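Side-chain contact in AP endonuclease, family 2 (PDB 3NGF), which binds manganese in a TIM barrel and probably interconverts hydroxypyruvate and its isomer: residues A[48-53]-A[102-107]. Numbering follows the deposited sequence. Where two conformers were deposited one is given.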
loop_
_atom_site.group_PDB
_atom_site.type_symbol
_atom_site.label_atom_id
_atom_site.label_comp_id
_atom_site.label_asym_id
_atom_site.label_seq_id
_atom_site.Cartn_x
_atom_site.Cartn_y
_atom_site.Cartn_z
ATOM N N PHE A 48 -16.693 2.296 7.775
ATOM C CA PHE A 48 -16.918 1.470 8.966
ATOM C C PHE A 48 -16.413 2.162 10.236
ATOM O O PHE A 48 -15.489 2.984 10.178
ATOM C CB PHE A 48 -16.247 0.094 8.773
ATOM C CG PHE A 48 -16.749 -0.673 7.571
ATOM C CD1 PHE A 48 -16.174 -0.491 6.307
ATOM C CD2 PHE A 48 -17.798 -1.590 7.701
ATOM C CE1 PHE A 48 -16.645 -1.198 5.204
ATOM C CE2 PHE A 48 -18.275 -2.301 6.624
ATOM C CZ PHE A 48 -17.713 -2.114 5.358
ATOM N N ASP A 49 -17.037 1.850 11.374
ATOM C CA ASP A 49 -16.633 2.328 12.711
ATOM C C ASP A 49 -15.234 1.761 13.036
ATOM O O ASP A 49 -15.005 0.553 12.964
ATOM C CB ASP A 49 -17.673 1.884 13.756
ATOM C CG ASP A 49 -17.318 2.252 15.225
ATOM O OD1 ASP A 49 -16.365 3.025 15.509
ATOM O OD2 ASP A 49 -18.040 1.769 16.122
ATOM N N ALA A 50 -14.303 2.646 13.398
ATOM C CA ALA A 50 -12.964 2.205 13.789
ATOM C C ALA A 50 -13.001 1.153 14.901
ATOM O O ALA A 50 -12.197 0.221 14.877
ATOM C CB ALA A 50 -12.092 3.388 14.226
ATOM N N ASP A 51 -13.893 1.327 15.879
ATOM C CA ASP A 51 -13.977 0.386 16.989
ATOM C C ASP A 51 -14.335 -1.044 16.498
ATOM O O ASP A 51 -13.892 -2.042 17.083
ATOM C CB ASP A 51 -15.015 0.819 18.022
ATOM C CG ASP A 51 -14.579 1.993 18.895
ATOM O OD1 ASP A 51 -13.446 2.516 18.760
ATOM O OD2 ASP A 51 -15.416 2.355 19.768
ATOM N N VAL A 52 -15.186 -1.141 15.474
ATOM C CA VAL A 52 -15.615 -2.417 14.927
ATOM C C VAL A 52 -14.427 -3.095 14.234
ATOM O O VAL A 52 -14.166 -4.261 14.479
ATOM C CB VAL A 52 -16.829 -2.249 13.956
ATOM C CG1 VAL A 52 -17.148 -3.558 13.206
ATOM C CG2 VAL A 52 -18.045 -1.714 14.725
ATOM N N ILE A 53 -13.704 -2.354 13.388
ATOM C CA ILE A 53 -12.501 -2.900 12.747
ATOM C C ILE A 53 -11.453 -3.306 13.789
ATOM O O ILE A 53 -10.858 -4.381 13.681
ATOM C CB ILE A 53 -11.869 -1.920 11.726
ATOM C CG1 ILE A 53 -12.793 -1.702 10.531
ATOM C CG2 ILE A 53 -10.529 -2.468 11.224
ATOM C CD1 ILE A 53 -12.285 -0.591 9.551
ATOM N N ALA A 102 -5.767 4.917 12.376
ATOM C CA ALA A 102 -4.458 4.276 12.608
ATOM C C ALA A 102 -4.206 3.995 14.085
ATOM O O ALA A 102 -3.740 2.922 14.435
ATOM C CB ALA A 102 -3.314 5.121 12.034
ATOM N N LEU A 103 -4.564 4.927 14.962
ATOM C CA LEU A 103 -4.406 4.666 16.390
ATOM C C LEU A 103 -5.363 3.564 16.870
ATOM O O LEU A 103 -4.945 2.658 17.608
ATOM C CB LEU A 103 -4.559 5.974 17.176
ATOM C CG LEU A 103 -3.483 7.032 16.877
ATOM C CD1 LEU A 103 -3.795 8.387 17.566
ATOM C CD2 LEU A 103 -2.092 6.537 17.318
ATOM N N ALA A 104 -6.619 3.608 16.438
ATOM C CA ALA A 104 -7.579 2.561 16.777
ATOM C C ALA A 104 -7.167 1.149 16.371
ATOM O O ALA A 104 -7.422 0.174 17.099
ATOM C CB ALA A 104 -8.979 2.901 16.236
ATOM N N LEU A 105 -6.546 1.033 15.196
ATOM C CA LEU A 105 -6.137 -0.242 14.641
ATOM C C LEU A 105 -4.667 -0.615 14.919
ATOM O O LEU A 105 -4.196 -1.654 14.429
ATOM C CB LEU A 105 -6.370 -0.238 13.119
ATOM C CG LEU A 105 -7.757 0.169 12.623
ATOM C CD1 LEU A 105 -7.886 -0.095 11.116
ATOM C CD2 LEU A 105 -8.862 -0.488 13.390
ATOM N N ASP A 106 -3.973 0.202 15.723
ATOM C CA ASP A 106 -2.528 0.080 15.969
ATOM C C ASP A 106 -1.731 -0.137 14.653
ATOM O O ASP A 106 -0.859 -1.023 14.570
ATOM C CB ASP A 106 -2.276 -1.040 16.974
ATOM C CG ASP A 106 -0.832 -1.098 17.476
ATOM O OD1 ASP A 106 -0.131 -0.068 17.493
ATOM O OD2 ASP A 106 -0.398 -2.212 17.869
ATOM N N CYS A 107 -2.046 0.666 13.640
ATOM C CA CYS A 107 -1.413 0.557 12.324
ATOM C C CYS A 107 -0.305 1.582 12.266
ATOM O O CYS A 107 -0.518 2.758 12.629
ATOM C CB CYS A 107 -2.421 0.810 11.216
ATOM S SG CYS A 107 -1.746 0.597 9.544
#
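Ile53 and Leu105 meet through their methyl groups where two outer helices of the TIM barrel pack together, the start of helix 50-59 lying against the end of helix 88-104. The two side chains run at a slant to each other. In the Ile53 conformer described, chi1 -66° sets CG1 beside the backbone N and turns CG2 anti to it, toward the leucine; CG2 stands 3.6 Å from Leu105 CD1 and closer still to CD2, facing both prongs of the fork. With CG anti to its carbonyl carbon (chi1 -52°), Leu105 extends toward Ile53; it also packs on Ala54, Leu57 and, in strand 63-68, Phe67. Beside this pair the methyl of Ala104 points almost straight at that of Ala50, which it meets from the side, 3.7 Å between the two CB atoms. No hydrogen bond joins the two segments. A Schellman motif ends helix 88-104: Asp106, with positive phi, is its C-prime residue, and Cys107 N bonds to Ala102 O and Asp106 N to Leu103 O. Asp49 is the N-cap of helix 50-59: its OD1 accepts from Asp51 N at 3.0 Å, with the donor well above the carboxylate plane, 72° out of it.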